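Local coordinates for protein CalS13 (Micromonospora echinospora, PDB 4ZAS) that probably acts as a pyridoxal-phosphate-dependent sugar aminotransferase, with a dTDP-4-keto-6-deoxyglucose molecule bound in its pocket, at residues L88-A93 with L189-C194; V109-L114 with A157-H162; R131-D136 with D145-K150. All blocks are in the same frame, centred on the assembly; numbering follows the deposited sequence.

The three contacts step across one mixed sheet, in which strands 189-193, 155-161, 108-111 and 129-132 lie side by side. Contact 1 packs helix 82-94 on the first of these. Contact 2 pairs the middle two, and its centre is about 10 Å from that of contact 1; Leu189 O and Ile158 N, 2.7 Å apart, join them as a probable hydrogen bond. Contact 3 lies at the far edge, its centre about 9 Å from contact 2 and 17 Å from contact 1; Val109 O and Arg131 N, 2.9 Å apart, are a probable hydrogen bond joining contacts 2 and 3. None of the three forms part of the sugar-nucleotide site; the side chain of Val161, in contact 2, is about 10 Å from the bound dTDP-4-keto-6-deoxyglucose.

Contact 1 (L88-A93 with L189-C194); sequences LALSLA and LVVEDC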
loop_
_atom_site.group_PDB
_atom_site.type_symbol
_atom_site.label_atom_id
_atom_site.label_comp_id
_atom_site.label_asym_id
_atom_site.label_seq_id
_atom_site.Cartn_x
_atom_site.Cartn_y
_atom_site.Cartn_z
ATOM N N LEU A 88 -2.675 6.791 -6.550
ATOM C CA LEU A 88 -4.090 7.117 -6.594
ATOM C C LEU A 88 -4.389 8.422 -7.380
ATOM O O LEU A 88 -5.313 8.477 -8.206
ATOM C CB LEU A 88 -4.614 7.240 -5.162
ATOM C CG LEU A 88 -6.117 7.441 -4.939
ATOM C CD1 LEU A 88 -6.881 6.260 -5.449
ATOM C CD2 LEU A 88 -6.449 7.724 -3.459
ATOM N N ALA A 89 -3.614 9.473 -7.128
ATOM C CA ALA A 89 -3.867 10.736 -7.801
ATOM C C ALA A 89 -3.658 10.617 -9.306
ATOM O O ALA A 89 -4.486 11.060 -10.095
ATOM C CB ALA A 89 -2.979 11.818 -7.222
ATOM N N LEU A 90 -2.570 9.979 -9.706
ATOM C CA LEU A 90 -2.260 9.851 -11.119
ATOM C C LEU A 90 -3.267 8.984 -11.884
ATOM O O LEU A 90 -3.432 9.138 -13.109
ATOM C CB LEU A 90 -0.848 9.291 -11.267
ATOM C CG LEU A 90 0.162 10.372 -10.886
ATOM C CD1 LEU A 90 1.541 9.792 -10.772
ATOM C CD2 LEU A 90 0.135 11.497 -11.917
ATOM N N SER A 91 -3.977 8.115 -11.161
ATOM C CA SER A 91 -4.985 7.271 -11.776
ATOM C C SER A 91 -6.128 8.122 -12.376
ATOM O O SER A 91 -6.806 7.687 -13.305
ATOM C CB SER A 91 -5.547 6.283 -10.759
ATOM O OG SER A 91 -6.551 6.889 -9.968
ATOM N N LEU A 92 -6.294 9.346 -11.875
ATOM C CA LEU A 92 -7.246 10.308 -12.428
ATOM C C LEU A 92 -6.879 10.667 -13.852
ATOM O O LEU A 92 -7.752 10.914 -14.700
ATOM C CB LEU A 92 -7.270 11.576 -11.595
ATOM C CG LEU A 92 -7.769 11.427 -10.167
ATOM C CD1 LEU A 92 -7.526 12.727 -9.417
ATOM C CD2 LEU A 92 -9.224 11.064 -10.171
ATOM N N ALA A 93 -5.574 10.735 -14.091
ATOM C CA ALA A 93 -5.051 11.074 -15.405
ATOM C C ALA A 93 -5.205 9.895 -16.353
ATOM O O ALA A 93 -5.689 10.035 -17.476
ATOM C CB ALA A 93 -3.606 11.485 -15.296
ATOM N N LEU A 189 -3.787 17.116 -15.744
ATOM C CA LEU A 189 -3.872 17.067 -14.290
ATOM C C LEU A 189 -2.606 17.647 -13.663
ATOM O O LEU A 189 -1.499 17.256 -14.027
ATOM C CB LEU A 189 -4.045 15.625 -13.815
ATOM C CG LEU A 189 -4.226 15.453 -12.313
ATOM C CD1 LEU A 189 -5.564 16.023 -11.895
ATOM C CD2 LEU A 189 -4.093 14.000 -11.887
ATOM N N VAL A 190 -2.761 18.578 -12.727
ATOM C CA VAL A 190 -1.604 19.119 -12.014
ATOM C C VAL A 190 -1.515 18.534 -10.603
ATOM O O VAL A 190 -2.389 18.790 -9.764
ATOM C CB VAL A 190 -1.665 20.649 -11.987
ATOM C CG1 VAL A 190 -0.476 21.207 -11.267
ATOM C CG2 VAL A 190 -1.746 21.189 -13.406
ATOM N N VAL A 191 -0.443 17.780 -10.344
ATOM C CA VAL A 191 -0.225 17.107 -9.055
ATOM C C VAL A 191 1.000 17.662 -8.335
ATOM O O VAL A 191 2.111 17.605 -8.883
ATOM C CB VAL A 191 -0.017 15.579 -9.246
ATOM C CG1 VAL A 191 0.189 14.926 -7.897
ATOM C CG2 VAL A 191 -1.185 14.960 -9.960
ATOM N N GLU A 192 0.815 18.166 -7.114
ATOM C CA GLU A 192 1.935 18.613 -6.265
ATOM C C GLU A 192 2.399 17.554 -5.271
ATOM O O GLU A 192 1.647 17.190 -4.372
ATOM C CB GLU A 192 1.547 19.857 -5.462
ATOM C CG GLU A 192 1.202 21.089 -6.278
ATOM C CD GLU A 192 0.750 22.245 -5.401
ATOM O OE1 GLU A 192 1.296 22.409 -4.300
ATOM O OE2 GLU A 192 -0.174 22.980 -5.802
ATOM N N ASP A 193 3.640 17.093 -5.385
ATOM C CA ASP A 193 4.203 16.208 -4.356
ATOM C C ASP A 193 4.663 17.019 -3.128
ATOM O O ASP A 193 5.718 17.645 -3.138
ATOM C CB ASP A 193 5.358 15.395 -4.936
ATOM C CG ASP A 193 5.933 14.387 -3.951
ATOM O OD1 ASP A 193 5.684 14.514 -2.729
ATOM O OD2 ASP A 193 6.658 13.467 -4.404
ATOM N N CYS A 194 3.856 17.003 -2.074
ATOM C CA CYS A 194 4.135 17.772 -0.863
ATOM C C CYS A 194 4.685 16.890 0.257
ATOM O O CYS A 194 4.526 17.208 1.431
ATOM C CB CYS A 194 2.868 18.486 -0.373
ATOM S SG CYS A 194 2.042 19.456 -1.614
#
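Leu189 meets the helix 88-93 through one methyl: with CG turned opposite its own backbone N (chi1 -177°) and chi2 at 68°, CD2 is carried up from the strand to the helix surface. Val191 has CG1 in the matching position, which leaves CG2 beside the backbone N and directed at Leu90. These two residues, separated by Val190, whose side chain takes no part, supply the strand's whole share of the packing.

The methyl CD2 of Leu189 is the focal point. It lies 3.5 Å from Ala89 O, a carbonyl already engaged by Leu92 N in the helix, and 4.0 Å from Leu92 CB. Ala93 CB is 4.3 Å from the same CD2. One turn earlier in the helix the fit is more open: Ala89 CB is 4.5 Å from Val191 CG1, while Leu90 reaches across to put its CD2 4.2 Å from Val191 CG2. Short side chains at Ala89 and Ala93 permit the approach, with the Ala93 and Leu189 CA atoms 6.2 Å apart. On the helix flank turned from the strand, Ser91 OG donates to Leu88 O at 2.7 Å and is also bonded to Arg246.

The two axes come within 8.9 Å and run almost antiparallel, at 168°. Helix 237-247 covers Leu92 further, and Ala157 of strand 155-161 lies beside both Ala93 and Leu189. A helix running antiparallel to the strands it covers is the geometry of a beta-alpha-beta crossover; here helix 82-94 carries the chain from strand 76-79 to strand 108-111 over the seven-stranded mixed sheet of the large domain of fold type I pyridoxal-phosphate enzymes.

Contact 2 (V109-L114 with A157-H162); sequences VLTTPL and AIVVVH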
loop_
_atom_site.group_PDB
_atom_site.type_symbol
_atom_site.label_atom_id
_atom_site.label_comp_id
_atom_site.label_asym_id
_atom_site.label_seq_id
_atom_site.Cartn_x
_atom_site.Cartn_y
_atom_site.Cartn_z
ATOM N N VAL A 109 3.439 11.894 -18.588
ATOM C CA VAL A 109 3.494 12.738 -17.401
ATOM C C VAL A 109 4.830 13.457 -17.363
ATOM O O VAL A 109 5.893 12.826 -17.439
ATOM C CB VAL A 109 3.283 11.919 -16.109
ATOM C CG1 VAL A 109 3.404 12.824 -14.873
ATOM C CG2 VAL A 109 1.928 11.211 -16.135
ATOM N N LEU A 110 4.764 14.781 -17.278
ATOM C CA LEU A 110 5.944 15.620 -17.147
ATOM C C LEU A 110 6.271 15.741 -15.671
ATOM O O LEU A 110 5.402 16.083 -14.858
ATOM C CB LEU A 110 5.697 16.992 -17.773
ATOM C CG LEU A 110 5.569 16.971 -19.293
ATOM C CD1 LEU A 110 4.972 18.255 -19.807
ATOM C CD2 LEU A 110 6.902 16.677 -19.966
ATOM N N THR A 111 7.506 15.434 -15.309
ATOM C CA THR A 111 7.883 15.388 -13.898
ATOM C C THR A 111 9.353 15.704 -13.697
ATOM O O THR A 111 10.126 15.745 -14.660
ATOM C CB THR A 111 7.611 14.005 -13.299
ATOM O OG1 THR A 111 8.063 13.979 -11.942
ATOM C CG2 THR A 111 8.376 12.950 -14.069
ATOM N N THR A 112 9.754 15.881 -12.446
ATOM C CA THR A 112 11.152 16.167 -12.167
ATOM C C THR A 112 11.880 14.917 -11.717
ATOM O O THR A 112 11.319 14.092 -11.010
ATOM C CB THR A 112 11.311 17.255 -11.114
ATOM O OG1 THR A 112 12.676 17.258 -10.672
ATOM C CG2 THR A 112 10.418 16.960 -9.938
ATOM N N PRO A 113 13.128 14.752 -12.172
ATOM C CA PRO A 113 13.936 13.597 -11.776
ATOM C C PRO A 113 14.676 13.805 -10.455
ATOM O O PRO A 113 15.158 12.824 -9.863
ATOM C CB PRO A 113 14.917 13.437 -12.946
ATOM C CG PRO A 113 14.986 14.737 -13.558
ATOM C CD PRO A 113 13.714 15.476 -13.302
ATOM N N LEU A 114 14.737 15.050 -9.985
ATOM C CA LEU A 114 15.368 15.345 -8.700
ATOM C C LEU A 114 14.332 15.221 -7.593
ATOM O O LEU A 114 13.668 16.194 -7.202
ATOM C CB LEU A 114 16.009 16.741 -8.711
ATOM C CG LEU A 114 16.763 17.160 -7.445
ATOM C CD1 LEU A 114 17.663 16.048 -7.039
ATOM C CD2 LEU A 114 17.595 18.409 -7.720
ATOM N N ALA A 157 -0.733 14.543 -17.299
ATOM C CA ALA A 157 -0.517 15.117 -15.979
ATOM C C ALA A 157 0.878 15.730 -15.845
ATOM O O ALA A 157 1.809 15.380 -16.584
ATOM C CB ALA A 157 -0.748 14.052 -14.892
ATOM N N ILE A 158 0.994 16.667 -14.907
ATOM C CA ILE A 158 2.253 17.311 -14.555
ATOM C C ILE A 158 2.503 17.122 -13.073
ATOM O O ILE A 158 1.622 17.413 -12.249
ATOM C CB ILE A 158 2.226 18.817 -14.916
ATOM C CG1 ILE A 158 2.078 19.010 -16.420
ATOM C CG2 ILE A 158 3.473 19.523 -14.413
ATOM C CD1 ILE A 158 1.558 20.395 -16.808
ATOM N N VAL A 159 3.678 16.614 -12.722
ATOM C CA VAL A 159 4.025 16.451 -11.303
ATOM C C VAL A 159 5.186 17.368 -10.892
ATOM O O VAL A 159 6.296 17.227 -11.404
ATOM C CB VAL A 159 4.398 14.983 -10.966
ATOM C CG1 VAL A 159 4.776 14.870 -9.500
ATOM C CG2 VAL A 159 3.257 14.031 -11.276
ATOM N N VAL A 160 4.938 18.277 -9.952
ATOM C CA VAL A 160 6.003 19.087 -9.361
ATOM C C VAL A 160 6.279 18.649 -7.914
ATOM O O VAL A 160 5.360 18.297 -7.159
ATOM C CB VAL A 160 5.668 20.589 -9.371
ATOM C CG1 VAL A 160 5.441 21.102 -10.798
ATOM C CG2 VAL A 160 4.462 20.844 -8.489
ATOM N N VAL A 161 7.550 18.665 -7.534
ATOM C CA VAL A 161 7.946 18.364 -6.170
ATOM C C VAL A 161 8.434 19.607 -5.453
ATOM O O VAL A 161 9.294 20.338 -5.967
ATOM C CB VAL A 161 9.035 17.302 -6.142
ATOM C CG1 VAL A 161 9.520 17.110 -4.705
ATOM C CG2 VAL A 161 8.544 15.997 -6.781
ATOM N N HIS A 162 7.877 19.863 -4.275
ATOM C CA HIS A 162 8.403 20.911 -3.400
ATOM C C HIS A 162 9.595 20.349 -2.643
ATOM O O HIS A 162 9.485 20.026 -1.463
ATOM C CB HIS A 162 7.351 21.371 -2.400
ATOM C CG HIS A 162 6.064 21.819 -3.019
ATOM N ND1 HIS A 162 5.941 23.004 -3.716
ATOM C CD2 HIS A 162 4.836 21.245 -3.034
ATOM C CE1 HIS A 162 4.692 23.143 -4.129
ATOM N NE2 HIS A 162 4.002 22.090 -3.728
#
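Leu110 carries both backbone hydrogen bonds between the strands. Its N donates to Ala157 O at 3.1 Å, and its O receives Val159 N at 2.8 Å in a nearly straight bond (170° at the hydrogen). Three CA-H...O contacts supplement them, the shortest from Val109 CA to Ala157 O at 3.2 Å. This is parallel register, Val109 beside Ala157 and Leu110 beside Ile158, with the strand axes 16° apart. These are inner strands of the mixed sheet in the fold type I architecture, strand 129-132 flanking one and strand 189-193 the other.

Apolar packing follows the faces of the sheet. Val109, Ala157 and Val159 share one: Val109 CG1 lies 3.8 Å from Val159 CG2. On the other, Leu110 CB is 4.4 Å from Ile158 CG1. Just past the end of strand 109-111, Thr112 CG2 meets Val161 CG2, still on its strand, at 3.8 Å, the two side chains at about a right angle.

The polar side-chain bonds do not cross between the strands. Thr112 OG1, set opposite its backbone N (chi1 167°), accepts from Leu114 N at 3.1 Å in an ST turn. An alanine here, without OG1 and CG2, is likely to leave the turn less firmly held and open a gap against Val161 CG2. Thr111 OG1 is hydrogen-bonded to Asn120, and the Thr111 side chain lies side by side with that of Val159, pointing the same way.

Contact 3 (R131-D136 with D145-K150); sequences RWVDVD and DDLAAK
Asp146 and Asp134 meet at the tight part of this contact, where Asp134 N donates to Asp146 OD2 at 2.7 Å in an almost straight bond (175° at the hydrogen). The amide reaches OD2 on its anti side, 19° out of the carboxylate plane. The syn lone pair of the same oxygen takes Lys150 NZ at 2.9 Å, a salt bridge within the helix, so one atom is gripped by two donors of different kinds. Lys150, fully extended beyond CG, places NZ also on Trp132 O at 2.8 Å, in the carbonyl plane; its ammonium thus bridges the helix carboxylate and the strand backbone. This pairing would be expected to favour a charged Asp146. Beneath the polar group buried Val133 wedges in: CG1 is 3.4 Å from Leu147 N and equally near Asp146 OD2, and it rests on Leu147 CB, also buried, at 3.9 Å.

Where directed bonds hold that group, partly exposed Arg131 at the margin meets Lys150 mainly by side-chain packing. Bent at chi3 (58°), Arg131 slants across the Lys150 chain, its NH2 lying 3.5 Å from both CB and CG of Lys150. Its charge has a long, weak ion pair with Glu108.

Asp134 turns its carboxylate from the helix, to the backbone N atoms of Gly371 and Leu372. Helix 144-150 leads from edge strand 129-132 to strand 155-161, spanning strand 108-111 in a beta-alpha-beta crossover: Leu147 and Val133 both rest on Leu110 of the strand beneath, while Leu147 and Ala148 lean on Leu173 and Val176 of helix 170-180.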
loop_
_atom_site.group_PDB
_atom_site.type_symbol
_atom_site.label_atom_id
_atom_site.label_comp_id
_atom_site.label_asym_id
_atom_site.label_seq_id
_atom_site.Cartn_x
_atom_site.Cartn_y
_atom_site.Cartn_z
ATOM N N ARG A 131 8.093 11.843 -19.086
ATOM C CA ARG A 131 8.981 12.797 -19.761
ATOM C C ARG A 131 9.598 13.746 -18.725
ATOM O O ARG A 131 8.901 14.322 -17.883
ATOM C CB ARG A 131 8.282 13.577 -20.873
ATOM C CG ARG A 131 8.120 12.793 -22.164
ATOM C CD ARG A 131 7.585 13.652 -23.304
ATOM N NE ARG A 131 8.409 14.817 -23.618
ATOM C CZ ARG A 131 7.956 15.891 -24.263
ATOM N NH1 ARG A 131 6.684 15.956 -24.644
ATOM N NH2 ARG A 131 8.770 16.909 -24.512
ATOM N N TRP A 132 10.924 13.830 -18.734
ATOM C CA TRP A 132 11.622 14.601 -17.717
ATOM C C TRP A 132 11.629 16.079 -18.026
ATOM O O TRP A 132 11.909 16.510 -19.148
ATOM C CB TRP A 132 13.051 14.112 -17.559
ATOM C CG TRP A 132 13.181 12.654 -17.116
ATOM C CD1 TRP A 132 13.812 11.643 -17.794
ATOM C CD2 TRP A 132 12.687 12.068 -15.897
ATOM N NE1 TRP A 132 13.733 10.477 -17.083
ATOM C CE2 TRP A 132 13.064 10.707 -15.909
ATOM C CE3 TRP A 132 11.987 12.567 -14.792
ATOM C CZ2 TRP A 132 12.754 9.833 -14.863
ATOM C CZ3 TRP A 132 11.680 11.696 -13.743
ATOM C CH2 TRP A 132 12.054 10.341 -13.797
ATOM N N VAL A 133 11.344 16.863 -17.007
ATOM C CA VAL A 133 11.526 18.280 -17.123
ATOM C C VAL A 133 12.785 18.641 -16.341
ATOM O O VAL A 133 13.063 18.055 -15.287
ATOM C CB VAL A 133 10.296 19.022 -16.639
ATOM C CG1 VAL A 133 10.441 20.496 -16.898
ATOM C CG2 VAL A 133 9.107 18.496 -17.368
ATOM N N ASP A 134 13.560 19.581 -16.880
ATOM C CA ASP A 134 14.812 19.988 -16.252
ATOM C C ASP A 134 14.504 20.615 -14.892
ATOM O O ASP A 134 13.360 20.921 -14.560
ATOM C CB ASP A 134 15.594 20.956 -17.158
ATOM C CG ASP A 134 17.106 21.002 -16.842
ATOM O OD1 ASP A 134 17.564 20.264 -15.952
ATOM O OD2 ASP A 134 17.851 21.750 -17.527
ATOM N N VAL A 135 15.551 20.755 -14.104
ATOM C CA VAL A 135 15.473 21.319 -12.780
ATOM C C VAL A 135 16.072 22.720 -12.808
ATOM O O VAL A 135 17.044 22.991 -13.515
ATOM C CB VAL A 135 16.188 20.401 -11.765
ATOM C CG1 VAL A 135 16.412 21.102 -10.464
ATOM C CG2 VAL A 135 15.373 19.134 -11.550
ATOM N N ASP A 136 15.443 23.623 -12.079
ATOM C CA ASP A 136 16.001 24.933 -11.819
ATOM C C ASP A 136 17.085 24.823 -10.731
ATOM O O ASP A 136 16.804 24.490 -9.570
ATOM C CB ASP A 136 14.881 25.890 -11.420
ATOM C CG ASP A 136 15.387 27.241 -10.987
ATOM O OD1 ASP A 136 16.566 27.556 -11.222
ATOM O OD2 ASP A 136 14.572 28.008 -10.438
ATOM N N ASP A 145 10.096 26.958 -17.139
ATOM C CA ASP A 145 10.235 27.376 -18.524
ATOM C C ASP A 145 10.506 26.157 -19.389
ATOM O O ASP A 145 10.037 26.088 -20.524
ATOM C CB ASP A 145 11.355 28.402 -18.678
ATOM C CG ASP A 145 11.027 29.728 -18.021
ATOM O OD1 ASP A 145 9.906 30.254 -18.234
ATOM O OD2 ASP A 145 11.887 30.221 -17.262
ATOM N N ASP A 146 11.264 25.197 -18.863
ATOM C CA ASP A 146 11.451 23.937 -19.577
ATOM C C ASP A 146 10.131 23.173 -19.669
ATOM O O ASP A 146 9.850 22.517 -20.672
ATOM C CB ASP A 146 12.495 23.053 -18.910
ATOM C CG ASP A 146 12.872 21.855 -19.776
ATOM O OD1 ASP A 146 13.068 22.028 -21.004
ATOM O OD2 ASP A 146 12.924 20.735 -19.231
ATOM N N LEU A 147 9.343 23.253 -18.600
ATOM C CA LEU A 147 8.016 22.661 -18.561
ATOM C C LEU A 147 7.141 23.218 -19.668
ATOM O O LEU A 147 6.486 22.471 -20.396
ATOM C CB LEU A 147 7.353 22.912 -17.213
ATOM C CG LEU A 147 5.897 22.442 -17.132
ATOM C CD1 LEU A 147 5.812 20.926 -17.224
ATOM C CD2 LEU A 147 5.244 22.945 -15.857
ATOM N N ALA A 148 7.139 24.539 -19.788
ATOM C CA ALA A 148 6.323 25.214 -20.787
ATOM C C ALA A 148 6.575 24.686 -22.202
ATOM O O ALA A 148 5.642 24.540 -22.993
ATOM C CB ALA A 148 6.584 26.705 -20.735
ATOM N N ALA A 149 7.837 24.402 -22.510
ATOM C CA ALA A 149 8.235 23.941 -23.839
ATOM C C ALA A 149 7.806 22.478 -24.098
ATOM O O ALA A 149 7.607 22.065 -25.239
ATOM C CB ALA A 149 9.756 24.125 -24.035
ATOM N N LYS A 150 7.705 21.681 -23.042
ATOM C CA LYS A 150 7.487 20.249 -23.212
ATOM C C LYS A 150 6.019 19.843 -23.083
ATOM O O LYS A 150 5.663 18.694 -23.344
ATOM C CB LYS A 150 8.348 19.480 -22.200
ATOM C CG LYS A 150 9.835 19.592 -22.505
ATOM C CD LYS A 150 10.697 18.868 -21.497
ATOM C CE LYS A 150 12.141 18.854 -21.959
ATOM N NZ LYS A 150 13.012 18.405 -20.870
#